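Local coordinates for protein SaTIE-TED (PDB 6FX6) that is the thioester domain of an LPXTG-anchored surface protein of Staphylococcus aureus and, as in other bacterial thioester domains, probably serves covalent attachment to host targets, at residues Asp94-Ala99 with Glu122-Asp127; Leu103-Glu106 with Lys111-Thr114. All coordinates share one frame; numbering follows the deposited sequence.

Overall arrangement
Both contacts involve helix 94-107, one near its start and the other near its end, with centres about 12 Å apart. Interaction 1 sets its first turns against helix 121-134, and interaction 2 sets its last turns against strand 111-115; the strand comes before helix 121-134 in the chain, so interaction 2 is nested inside the loop that interaction 1 closes. Each is partly buried: buried Gln96, Ala99 and Trp105 and partly exposed Glu95 and Glu106 meet partly exposed Arg124 and Tyr112. Interaction 1 turns on an arginine, an amide and a water, interaction 2 on a tyrosine whose ring carbon and hydroxyl oxygen touch carbon atoms, with no hydrogen bond across. A salt bridge from Lys125 NZ to Glu106 OE2 (3.0 Å) joins the two.

Interaction 1 of 2, residues Asp94-Ala99 with Glu122-Asp127; sequences DEQYIA and EARKAD
Arg124 reaches from helix 121-134 across to helix 94-107 and is met there by Glu95, Gln96 and Ala99. Its aliphatic part lies along Ala99, with Arg124 CD 3.8 Å from Ala99 CB. Farther out, the guanidinium has Glu95 CB over the centre of one face, 3.6 Å from Arg124 CZ, while Gln96 CG lies at its edge. Gln96 bends at chi2 (-52°) and thereby turns its amide back to the arginine, the two flat groups nearly coplanar at 29°. Gln96 OE1 comes to 3.0 Å from Arg124 NE, from an oblique direction. A water fixes the same oxygen: it donates to Gln96 OE1 (2.8 Å) and to Arg124 O (2.7 Å), tying the amide to the opposite backbone. The other ends are held by residues outside the pair: Gln96 NE2 by Gly85 O, Arg124 NH2 by a salt bridge to Asp91, and Arg124 NH1 by Leu119 O. Glu95 leads its carboxylate away to a salt bridge with Lys15, although opposite charge would probably still be felt between its OE1 and Arg124 NH2, 5.0 Å apart. The segment axes cross at -67° and come no closer than 10.0 Å, a spacing bridged by the long arginine. On other sides of helix 94-107, Tyr97 packs on strand 30-40 and Ile98 on strands 5-13 and 30-40.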
loop_
_atom_site.group_PDB
_atom_site.type_symbol
_atom_site.label_atom_id
_atom_site.label_comp_id
_atom_site.label_asym_id
_atom_site.label_seq_id
_atom_site.Cartn_x
_atom_site.Cartn_y
_atom_site.Cartn_z
ATOM N N ASP A 94 15.796 -8.392 2.854
ATOM C CA ASP A 94 15.624 -8.309 4.304
ATOM C C ASP A 94 15.745 -6.869 4.801
ATOM O O ASP A 94 15.002 -6.450 5.676
ATOM C CB ASP A 94 16.673 -9.180 5.011
ATOM C CG ASP A 94 16.470 -10.680 4.776
ATOM O OD1 ASP A 94 15.370 -11.105 4.341
ATOM O OD2 ASP A 94 17.425 -11.442 5.041
ATOM N N GLU A 95 16.667 -6.114 4.217
ATOM C CA GLU A 95 16.859 -4.711 4.566
ATOM C C GLU A 95 15.621 -3.855 4.242
ATOM O O GLU A 95 15.234 -3.020 5.055
ATOM C CB GLU A 95 18.116 -4.141 3.882
ATOM C CG GLU A 95 19.444 -4.660 4.441
ATOM C CD GLU A 95 19.850 -6.050 3.947
ATOM O OE1 GLU A 95 19.138 -6.642 3.101
ATOM O OE2 GLU A 95 20.892 -6.562 4.414
ATOM N N GLN A 96 14.995 -4.069 3.081
ATOM C CA GLN A 96 13.747 -3.354 2.735
ATOM C C GLN A 96 12.604 -3.693 3.676
ATOM O O GLN A 96 11.880 -2.796 4.105
ATOM C CB GLN A 96 13.263 -3.628 1.297
ATOM C CG GLN A 96 13.586 -2.564 0.265
ATOM C CD GLN A 96 13.164 -1.155 0.637
ATOM O OE1 GLN A 96 14.004 -0.281 0.810
ATOM N NE2 GLN A 96 11.868 -0.924 0.731
ATOM N N TYR A 97 12.419 -4.983 3.954
ATOM C CA TYR A 97 11.405 -5.413 4.920
ATOM C C TYR A 97 11.602 -4.728 6.268
ATOM O O TYR A 97 10.647 -4.227 6.855
ATOM C CB TYR A 97 11.397 -6.932 5.128
ATOM C CG TYR A 97 10.354 -7.339 6.135
ATOM C CD1 TYR A 97 9.042 -7.602 5.748
ATOM C CD2 TYR A 97 10.663 -7.401 7.489
ATOM C CE1 TYR A 97 8.076 -7.947 6.686
ATOM C CE2 TYR A 97 9.709 -7.734 8.431
ATOM C CZ TYR A 97 8.419 -8.008 8.033
ATOM O OH TYR A 97 7.491 -8.349 8.989
ATOM N N ILE A 98 12.838 -4.739 6.757
ATOM C CA ILE A 98 13.175 -4.120 8.042
ATOM C C ILE A 98 12.895 -2.621 8.004
ATOM O O ILE A 98 12.288 -2.080 8.931
ATOM C CB ILE A 98 14.646 -4.391 8.441
ATOM C CG1 ILE A 98 14.804 -5.851 8.846
ATOM C CG2 ILE A 98 15.082 -3.502 9.602
ATOM C CD1 ILE A 98 16.239 -6.308 9.007
ATOM N N ALA A 99 13.340 -1.959 6.934
ATOM C CA ALA A 99 13.111 -0.512 6.766
ATOM C C ALA A 99 11.618 -0.188 6.768
ATOM O O ALA A 99 11.189 0.766 7.408
ATOM C CB ALA A 99 13.754 -0.010 5.486
ATOM N N GLU A 122 17.956 5.840 5.983
ATOM C CA GLU A 122 17.457 7.153 5.585
ATOM C C GLU A 122 17.111 7.203 4.097
ATOM O O GLU A 122 16.089 7.779 3.730
ATOM C CB GLU A 122 18.450 8.259 5.963
ATOM C CG GLU A 122 18.626 8.449 7.468
ATOM C CD GLU A 122 17.321 8.768 8.193
ATOM O OE1 GLU A 122 16.601 9.693 7.754
ATOM O OE2 GLU A 122 17.014 8.091 9.200
ATOM N N ALA A 123 17.939 6.573 3.262
ATOM C CA ALA A 123 17.684 6.486 1.817
ATOM C C ALA A 123 16.501 5.566 1.483
ATOM O O ALA A 123 15.713 5.871 0.584
ATOM C CB ALA A 123 18.932 6.030 1.079
ATOM N N ARG A 124 16.382 4.447 2.199
ATOM C CA ARG A 124 15.239 3.541 2.030
ATOM C C ARG A 124 13.924 4.209 2.437
ATOM O O ARG A 124 12.940 4.148 1.697
ATOM C CB ARG A 124 15.439 2.231 2.808
ATOM C CG ARG A 124 16.406 1.261 2.139
ATOM C CD ARG A 124 16.378 -0.119 2.789
ATOM N NE ARG A 124 16.634 -1.186 1.814
ATOM C CZ ARG A 124 17.832 -1.593 1.396
ATOM N NH1 ARG A 124 18.949 -1.049 1.858
ATOM N NH2 ARG A 124 17.913 -2.572 0.500
ATOM N N LYS A 125 13.929 4.847 3.605
ATOM C CA LYS A 125 12.772 5.595 4.113
ATOM C C LYS A 125 12.322 6.695 3.152
ATOM O O LYS A 125 11.127 6.820 2.875
ATOM C CB LYS A 125 13.117 6.219 5.467
ATOM C CG LYS A 125 12.009 7.030 6.125
ATOM C CD LYS A 125 12.534 7.724 7.369
ATOM C CE LYS A 125 11.444 8.533 8.050
ATOM N NZ LYS A 125 11.928 9.144 9.317
ATOM N N ALA A 126 13.280 7.483 2.660
ATOM C CA ALA A 126 12.993 8.607 1.753
ATOM C C ALA A 126 12.290 8.165 0.465
ATOM O O ALA A 126 11.317 8.792 0.050
ATOM C CB ALA A 126 14.275 9.371 1.418
ATOM N N ASP A 127 12.771 7.080 -0.143
ATOM C CA ASP A 127 12.153 6.528 -1.357
ATOM C C ASP A 127 10.723 6.031 -1.111
ATOM O O ASP A 127 9.882 6.126 -2.005
ATOM C CB ASP A 127 13.005 5.397 -1.970
ATOM C CG ASP A 127 12.776 5.235 -3.478
ATOM O OD1 ASP A 127 13.109 6.174 -4.237
ATOM O OD2 ASP A 127 12.270 4.169 -3.907
HETATM O O HOH W 1 13.018 2.179 -0.138
#

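Interaction 2 of 2, residues Leu103-Glu106 with Lys111-Thr114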
loop_
_atom_site.group_PDB
_atom_site.type_symbol
_atom_site.label_atom_id
_atom_site.label_comp_id
_atom_site.label_asym_id
_atom_site.label_seq_id
_atom_site.Cartn_x
_atom_site.Cartn_y
_atom_site.Cartn_z
ATOM N N LEU A 103 9.669 2.001 9.518
ATOM C CA LEU A 103 8.885 3.187 9.158
ATOM C C LEU A 103 7.452 3.115 9.691
ATOM O O LEU A 103 6.918 4.118 10.170
ATOM C CB LEU A 103 8.872 3.395 7.637
ATOM C CG LEU A 103 8.187 4.674 7.119
ATOM C CD1 LEU A 103 8.677 5.916 7.849
ATOM C CD2 LEU A 103 8.410 4.812 5.620
ATOM N N ILE A 104 6.840 1.932 9.589
ATOM C CA ILE A 104 5.548 1.649 10.222
ATOM C C ILE A 104 5.629 1.948 11.714
ATOM O O ILE A 104 4.752 2.613 12.262
ATOM C CB ILE A 104 5.099 0.182 9.975
ATOM C CG1 ILE A 104 4.601 0.031 8.534
ATOM C CG2 ILE A 104 4.005 -0.256 10.951
ATOM C CD1 ILE A 104 4.531 -1.402 8.043
ATOM N N TRP A 105 6.688 1.467 12.358
ATOM C CA TRP A 105 6.884 1.697 13.789
ATOM C C TRP A 105 7.128 3.158 14.170
ATOM O O TRP A 105 6.778 3.546 15.279
ATOM C CB TRP A 105 8.025 0.835 14.340
ATOM C CG TRP A 105 7.689 -0.598 14.609
ATOM C CD1 TRP A 105 6.460 -1.199 14.555
ATOM C CD2 TRP A 105 8.604 -1.603 15.033
ATOM N NE1 TRP A 105 6.566 -2.523 14.893
ATOM C CE2 TRP A 105 7.870 -2.798 15.196
ATOM C CE3 TRP A 105 9.980 -1.612 15.291
ATOM C CZ2 TRP A 105 8.467 -3.997 15.595
ATOM C CZ3 TRP A 105 10.575 -2.803 15.684
ATOM C CH2 TRP A 105 9.818 -3.982 15.830
ATOM N N GLU A 106 7.722 3.959 13.282
ATOM C CA GLU A 106 7.849 5.408 13.525
ATOM C C GLU A 106 6.495 6.086 13.707
ATOM O O GLU A 106 6.368 6.988 14.529
ATOM C CB GLU A 106 8.619 6.120 12.406
ATOM C CG GLU A 106 10.117 5.856 12.420
ATOM C CD GLU A 106 10.962 7.014 11.907
ATOM O OE1 GLU A 106 10.680 8.174 12.279
ATOM O OE2 GLU A 106 11.930 6.761 11.149
ATOM N N LYS A 111 11.099 5.176 18.612
ATOM C CA LYS A 111 12.185 6.149 18.479
ATOM C C LYS A 111 13.511 5.392 18.430
ATOM O O LYS A 111 13.771 4.545 19.292
ATOM C CB LYS A 111 12.173 7.121 19.662
ATOM C CG LYS A 111 10.863 7.883 19.834
ATOM C CD LYS A 111 10.925 8.834 21.019
ATOM C CE LYS A 111 9.725 9.771 21.055
ATOM N NZ LYS A 111 9.847 10.796 22.134
ATOM N N TYR A 112 14.341 5.694 17.429
ATOM C CA TYR A 112 15.594 4.965 17.198
ATOM C C TYR A 112 16.789 5.762 17.688
ATOM O O TYR A 112 17.019 6.881 17.227
ATOM C CB TYR A 112 15.754 4.643 15.713
ATOM C CG TYR A 112 14.559 3.905 15.180
ATOM C CD1 TYR A 112 14.227 2.646 15.683
ATOM C CD2 TYR A 112 13.736 4.466 14.208
ATOM C CE1 TYR A 112 13.118 1.961 15.228
ATOM C CE2 TYR A 112 12.625 3.784 13.743
ATOM C CZ TYR A 112 12.321 2.534 14.256
ATOM O OH TYR A 112 11.225 1.858 13.806
ATOM N N HIS A 113 17.537 5.171 18.620
ATOM C CA HIS A 113 18.745 5.780 19.177
ATOM C C HIS A 113 19.973 5.402 18.348
ATOM O O HIS A 113 20.852 6.239 18.127
ATOM C CB HIS A 113 18.931 5.363 20.641
ATOM C CG HIS A 113 17.706 5.563 21.479
ATOM N ND1 HIS A 113 17.356 6.787 22.007
ATOM C CD2 HIS A 113 16.735 4.699 21.858
ATOM C CE1 HIS A 113 16.228 6.667 22.684
ATOM N NE2 HIS A 113 15.830 5.409 22.610
ATOM N N THR A 114 20.024 4.143 17.905
ATOM C CA THR A 114 21.098 3.629 17.050
ATOM C C THR A 114 20.488 2.845 15.902
ATOM O O THR A 114 19.528 2.094 16.106
ATOM C CB THR A 114 22.043 2.691 17.838
ATOM O OG1 THR A 114 22.572 3.389 18.969
ATOM C CG2 THR A 114 23.207 2.193 16.972
#
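Tyr112 points its ring from strand 111-115 at the last turns of helix 94-107 and touches Trp105 and Glu106. At the far end of the ring, Tyr112 OH sits 3.4 Å from Trp105 CB and 4.0 Å from Trp105 CE3, at the edge of the indole and near its plane, with the two side chains crossing at about a right angle. Along one edge of the phenol ring, Tyr112 CE2 meets Glu106 CG at 3.5 Å. The carboxylate stands steeply to the ring, at 79°, and it is the methylene of Glu106 that makes the closer contact, its OE2 staying 4.0 Å from Tyr112 CE2. With chi1 at -74°, beside the backbone N and anti to the carbonyl carbon, Glu106 CG is set at that ring edge. Outside the two segments, Tyr112 OH is hydrogen-bonded to Met102 O, one helical turn before Glu106, which fixes the phenol at its tip. Glu106 OE2 also shares a hydrogen bond with Tyr121 OH, beside the salt bridge to Lys125, both partners on helix 121-134. Trp105 lies against Tyr22 of strand 20-24, the strand that pairs with 111-115, where His113 and Thr114 both face Val21 in a classic beta bulge. Across the contact itself the touching is carbon to carbon and oxygen to carbon; the directional bonds are spent on neighbours. Shape therefore seats the tyrosine against the helix, the bond to Met102 O fixes the phenol, and Tyr121 and Lys125 hold the Glu106 carboxylate, whose charge Lys125 probably tempers.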